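Local coordinates for protein probable thioesterase (Thermus thermophilus, PDB 1Z54) that is probably an acyl-CoA thioesterase of the 4-hydroxybenzoyl-CoA thioesterase family, hydrolysing the thioester bond of fatty acyl-CoA substrates, at residues P66-R78 with F89-A101. Sequence-based numbering, arbitrary orientation.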
loop_
_atom_site.group_PDB
_atom_site.type_symbol
_atom_site.label_atom_id
_atom_site.label_comp_id
_atom_site.label_asym_id
_atom_site.label_seq_id
_atom_site.Cartn_x
_atom_site.Cartn_y
_atom_site.Cartn_z
ATOM N N PRO A 66 3.665 0.091 19.388
ATOM C CA PRO A 66 2.904 -0.288 18.199
ATOM C C PRO A 66 1.395 -0.165 18.254
ATOM O O PRO A 66 0.789 -0.125 19.325
ATOM C CB PRO A 66 3.340 -1.728 17.971
ATOM C CG PRO A 66 3.435 -2.243 19.382
ATOM C CD PRO A 66 4.123 -1.101 20.128
ATOM N N ALA A 67 0.806 -0.095 17.065
ATOM C CA ALA A 67 -0.633 -0.038 16.898
ATOM C C ALA A 67 -0.944 -1.430 16.354
ATOM O O ALA A 67 -0.096 -2.047 15.710
ATOM C CB ALA A 67 -1.013 1.033 15.879
ATOM N N ARG A 68 -2.140 -1.936 16.616
ATOM C CA ARG A 68 -2.497 -3.270 16.140
ATOM C C ARG A 68 -3.883 -3.343 15.516
ATOM O O ARG A 68 -4.743 -2.490 15.777
ATOM C CB ARG A 68 -2.438 -4.277 17.290
ATOM C CG ARG A 68 -1.066 -4.491 17.887
ATOM C CD ARG A 68 -1.037 -5.761 18.726
ATOM N NE ARG A 68 0.304 -6.042 19.235
ATOM C CZ ARG A 68 0.889 -5.363 20.218
ATOM N NH1 ARG A 68 0.252 -4.363 20.814
ATOM N NH2 ARG A 68 2.119 -5.677 20.600
ATOM N N PHE A 69 -4.092 -4.367 14.691
ATOM C CA PHE A 69 -5.391 -4.574 14.076
ATOM C C PHE A 69 -6.350 -4.856 15.224
ATOM O O PHE A 69 -6.049 -5.655 16.114
ATOM C CB PHE A 69 -5.374 -5.769 13.131
ATOM C CG PHE A 69 -6.734 -6.133 12.609
ATOM C CD1 PHE A 69 -7.335 -7.336 12.967
ATOM C CD2 PHE A 69 -7.430 -5.250 11.779
ATOM C CE1 PHE A 69 -8.615 -7.659 12.505
ATOM C CE2 PHE A 69 -8.707 -5.558 11.315
ATOM C CZ PHE A 69 -9.304 -6.765 11.678
ATOM N N GLY A 70 -7.502 -4.203 15.200
ATOM C CA GLY A 70 -8.468 -4.376 16.264
ATOM C C GLY A 70 -8.551 -3.089 17.062
ATOM O O GLY A 70 -9.513 -2.869 17.799
ATOM N N GLU A 71 -7.549 -2.227 16.906
ATOM C CA GLU A 71 -7.509 -0.956 17.630
ATOM C C GLU A 71 -7.852 0.238 16.754
ATOM O O GLU A 71 -7.895 0.138 15.525
ATOM C CB GLU A 71 -6.116 -0.722 18.220
ATOM C CG GLU A 71 -5.625 -1.796 19.177
ATOM C CD GLU A 71 -4.150 -1.633 19.524
ATOM O OE1 GLU A 71 -3.662 -2.342 20.425
ATOM O OE2 GLU A 71 -3.472 -0.797 18.889
ATOM N N VAL A 72 -8.095 1.369 17.409
ATOM C CA VAL A 72 -8.393 2.629 16.745
ATOM C C VAL A 72 -7.351 3.603 17.278
ATOM O O VAL A 72 -7.082 3.626 18.478
ATOM C CB VAL A 72 -9.807 3.136 17.098
ATOM C CG1 VAL A 72 -10.005 4.535 16.558
ATOM C CG2 VAL A 72 -10.865 2.194 16.506
ATOM N N VAL A 73 -6.733 4.381 16.398
ATOM C CA VAL A 73 -5.716 5.329 16.842
ATOM C C VAL A 73 -6.161 6.757 16.627
ATOM O O VAL A 73 -6.964 7.051 15.740
ATOM C CB VAL A 73 -4.369 5.156 16.093
ATOM C CG1 VAL A 73 -3.759 3.819 16.411
ATOM C CG2 VAL A 73 -4.587 5.326 14.593
ATOM N N GLU A 74 -5.626 7.642 17.457
ATOM C CA GLU A 74 -5.933 9.058 17.369
ATOM C C GLU A 74 -4.679 9.797 16.954
ATOM O O GLU A 74 -3.605 9.599 17.532
ATOM C CB GLU A 74 -6.436 9.584 18.715
ATOM C CG GLU A 74 -7.840 9.120 19.057
ATOM C CD GLU A 74 -8.377 9.754 20.326
ATOM O OE1 GLU A 74 -9.592 9.618 20.583
ATOM O OE2 GLU A 74 -7.588 10.381 21.070
ATOM N N VAL A 75 -4.820 10.630 15.931
ATOM C CA VAL A 75 -3.704 11.405 15.431
ATOM C C VAL A 75 -3.975 12.874 15.661
ATOM O O VAL A 75 -4.921 13.441 15.113
ATOM C CB VAL A 75 -3.478 11.171 13.937
ATOM C CG1 VAL A 75 -2.231 11.921 13.489
ATOM C CG2 VAL A 75 -3.339 9.675 13.666
ATOM N N ARG A 76 -3.139 13.476 16.493
ATOM C CA ARG A 76 -3.263 14.883 16.827
ATOM C C ARG A 76 -2.317 15.669 15.940
ATOM O O ARG A 76 -1.120 15.392 15.900
ATOM C CB ARG A 76 -2.910 15.086 18.302
ATOM C CG ARG A 76 -3.825 14.303 19.240
ATOM C CD ARG A 76 -3.231 14.146 20.638
ATOM N NE ARG A 76 -2.964 15.430 21.280
ATOM C CZ ARG A 76 -2.525 15.560 22.532
ATOM N NH1 ARG A 76 -2.306 16.766 23.043
ATOM N NH2 ARG A 76 -2.307 14.482 23.275
ATOM N N THR A 77 -2.843 16.649 15.217
ATOM C CA THR A 77 -1.981 17.433 14.353
ATOM C C THR A 77 -2.154 18.931 14.497
ATOM O O THR A 77 -3.250 19.442 14.735
ATOM C CB THR A 77 -2.155 17.045 12.852
ATOM O OG1 THR A 77 -2.245 18.227 12.051
ATOM C CG2 THR A 77 -3.373 16.198 12.644
ATOM N N ARG A 78 -1.042 19.634 14.374
ATOM C CA ARG A 78 -1.085 21.074 14.455
ATOM C C ARG A 78 -0.076 21.631 13.480
ATOM O O ARG A 78 0.855 20.935 13.064
ATOM C CB ARG A 78 -0.776 21.543 15.879
ATOM C CG ARG A 78 0.678 21.444 16.286
ATOM C CD ARG A 78 0.874 22.088 17.652
ATOM N NE ARG A 78 2.242 22.564 17.828
ATOM C CZ ARG A 78 3.293 21.768 17.975
ATOM N NH1 ARG A 78 3.135 20.451 17.975
ATOM N NH2 ARG A 78 4.503 22.293 18.105
ATOM N N PHE A 89 3.981 20.446 9.792
ATOM C CA PHE A 89 2.988 19.856 10.673
ATOM C C PHE A 89 3.683 18.924 11.644
ATOM O O PHE A 89 4.674 18.274 11.305
ATOM C CB PHE A 89 1.944 19.042 9.893
ATOM C CG PHE A 89 1.075 19.865 8.996
ATOM C CD1 PHE A 89 1.530 20.276 7.754
ATOM C CD2 PHE A 89 -0.199 20.253 9.410
ATOM C CE1 PHE A 89 0.732 21.065 6.932
ATOM C CE2 PHE A 89 -1.006 21.039 8.600
ATOM C CZ PHE A 89 -0.541 21.448 7.357
ATOM N N ARG A 90 3.160 18.866 12.860
ATOM C CA ARG A 90 3.697 17.983 13.875
ATOM C C ARG A 90 2.554 17.100 14.330
ATOM O O ARG A 90 1.422 17.559 14.456
ATOM C CB ARG A 90 4.278 18.783 15.040
ATOM C CG ARG A 90 5.664 19.315 14.754
ATOM C CD ARG A 90 6.381 19.654 16.039
ATOM N NE ARG A 90 7.830 19.632 15.868
ATOM C CZ ARG A 90 8.532 18.552 15.532
ATOM N NH1 ARG A 90 9.849 18.633 15.401
ATOM N NH2 ARG A 90 7.921 17.391 15.330
ATOM N N TYR A 91 2.842 15.825 14.566
ATOM C CA TYR A 91 1.790 14.902 14.955
ATOM C C TYR A 91 2.117 13.996 16.121
ATOM O O TYR A 91 3.277 13.689 16.388
ATOM C CB TYR A 91 1.422 13.984 13.786
ATOM C CG TYR A 91 1.385 14.621 12.423
ATOM C CD1 TYR A 91 2.562 15.000 11.767
ATOM C CD2 TYR A 91 0.177 14.768 11.746
ATOM C CE1 TYR A 91 2.530 15.502 10.457
ATOM C CE2 TYR A 91 0.135 15.264 10.448
ATOM C CZ TYR A 91 1.311 15.626 9.807
ATOM O OH TYR A 91 1.255 16.095 8.514
ATOM N N ARG A 92 1.058 13.546 16.787
ATOM C CA ARG A 92 1.170 12.604 17.889
ATOM C C ARG A 92 0.143 11.522 17.603
ATOM O O ARG A 92 -1.044 11.811 17.420
ATOM C CB ARG A 92 0.870 13.269 19.236
ATOM C CG ARG A 92 2.003 14.153 19.739
ATOM C CD ARG A 92 1.698 14.817 21.080
ATOM N NE ARG A 92 1.947 13.942 22.222
ATOM C CZ ARG A 92 1.079 13.055 22.692
ATOM N NH1 ARG A 92 -0.110 12.921 22.123
ATOM N NH2 ARG A 92 1.407 12.294 23.732
ATOM N N VAL A 93 0.608 10.281 17.524
ATOM C CA VAL A 93 -0.280 9.167 17.267
ATOM C C VAL A 93 -0.416 8.401 18.564
ATOM O O VAL A 93 0.558 7.840 19.064
ATOM C CB VAL A 93 0.280 8.201 16.206
ATOM C CG1 VAL A 93 -0.739 7.103 15.939
ATOM C CG2 VAL A 93 0.616 8.952 14.919
ATOM N N GLU A 94 -1.619 8.375 19.116
ATOM C CA GLU A 94 -1.809 7.661 20.356
ATOM C C GLU A 94 -3.060 6.805 20.386
ATOM O O GLU A 94 -3.864 6.807 19.451
ATOM C CB GLU A 94 -1.792 8.646 21.535
ATOM C CG GLU A 94 -2.692 9.847 21.389
ATOM C CD GLU A 94 -2.570 10.797 22.563
ATOM O OE1 GLU A 94 -2.830 10.374 23.703
ATOM O OE2 GLU A 94 -2.206 11.970 22.353
ATOM N N ARG A 95 -3.195 6.049 21.469
ATOM C CA ARG A 95 -4.334 5.170 21.672
ATOM C C ARG A 95 -4.673 5.207 23.157
ATOM O O ARG A 95 -3.923 4.695 23.984
ATOM C CB ARG A 95 -3.971 3.743 21.260
ATOM C CG ARG A 95 -5.094 2.735 21.417
ATOM C CD ARG A 95 -4.557 1.333 21.214
ATOM N NE ARG A 95 -3.575 0.999 22.245
ATOM C CZ ARG A 95 -2.325 0.609 22.003
ATOM N NH1 ARG A 95 -1.883 0.492 20.752
ATOM N NH2 ARG A 95 -1.509 0.338 23.018
ATOM N N GLU A 96 -5.795 5.833 23.489
ATOM C CA GLU A 96 -6.235 5.940 24.877
ATOM C C GLU A 96 -5.111 6.427 25.798
ATOM O O GLU A 96 -4.716 5.735 26.740
ATOM C CB GLU A 96 -6.757 4.586 25.358
ATOM C CG GLU A 96 -7.696 3.912 24.368
ATOM C CD GLU A 96 -8.281 2.618 24.898
ATOM O OE1 GLU A 96 -9.307 2.674 25.608
ATOM O OE2 GLU A 96 -7.706 1.542 24.612
ATOM N N GLY A 97 -4.593 7.615 25.507
ATOM C CA GLY A 97 -3.535 8.185 26.317
ATOM C C GLY A 97 -2.118 7.695 26.064
ATOM O O GLY A 97 -1.164 8.392 26.395
ATOM N N VAL A 98 -1.960 6.511 25.483
ATOM C CA VAL A 98 -0.619 5.977 25.227
ATOM C C VAL A 98 -0.050 6.475 23.901
ATOM O O VAL A 98 -0.663 6.294 22.848
ATOM C CB VAL A 98 -0.624 4.439 25.189
ATOM C CG1 VAL A 98 0.807 3.921 25.131
ATOM C CG2 VAL A 98 -1.357 3.887 26.405
ATOM N N LEU A 99 1.124 7.101 23.949
ATOM C CA LEU A 99 1.743 7.597 22.727
ATOM C C LEU A 99 2.297 6.398 21.954
ATOM O O LEU A 99 2.999 5.551 22.515
ATOM C CB LEU A 99 2.865 8.581 23.056
ATOM C CG LEU A 99 3.655 9.162 21.881
ATOM C CD1 LEU A 99 2.739 9.960 20.952
ATOM C CD2 LEU A 99 4.770 10.048 22.429
ATOM N N LEU A 100 1.964 6.316 20.671
ATOM C CA LEU A 100 2.438 5.212 19.847
ATOM C C LEU A 100 3.629 5.630 19.013
ATOM O O LEU A 100 4.580 4.867 18.831
ATOM C CB LEU A 100 1.316 4.711 18.938
ATOM C CG LEU A 100 0.093 4.206 19.696
ATOM C CD1 LEU A 100 -0.829 3.469 18.728
ATOM C CD2 LEU A 100 0.530 3.269 20.826
ATOM N N ALA A 101 3.568 6.853 18.509
ATOM C CA ALA A 101 4.636 7.393 17.692
ATOM C C ALA A 101 4.386 8.880 17.557
ATOM O O ALA A 101 3.291 9.361 17.840
ATOM C CB ALA A 101 4.631 6.737 16.317
#
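V75 and V93 face each other at a non-hydrogen-bonded pair between strands 72-78 and 89-95, neighbours in an antiparallel hairpin of the hotdog fold, whose sheet wraps around helix 24-39. Backbone bonds pair E74 with E94, R76 with R92 and R78 with R90; the E74 N to E94 O bond is almost straight (178°). The tight side is the one turned to the helix. V73, V75, T77, Y91 and V93 lie here, and V75 and T77 both rest on A32. T77 runs alongside Y91, its CB 3.4 Å from Y91 CD2, while the hydroxyl of Y91 goes on to T105 and R33. T77 OG1 is buried with no polar partner. Further along, L100 CD1 touches both V73 CG1 and A67 CB. L100 and A101 both face V93 in a classic beta bulge.

The other face is charged and loosest where exposed R78 and R90 run side by side, R78 NH1 3.6 Å from R90 CB. On that same face E94 lies beside the guanidinium groups of R76 and R92, its OE2 taking R76 NH2 at 2.7 Å on the syn lone pair; the approach of R92 NH1 is doubtfully short. L99 CD1 lies over one face of R92. At the end of strand 89-95, R95 is bent at chi3 (63°), which carries NH1 to a salt bridge with E71 OE2 at 2.8 Å, its hydrogen bond bent (122°) and weak; in its guanidinium plane, NH1 also donates to P66 O at 3.1 Å.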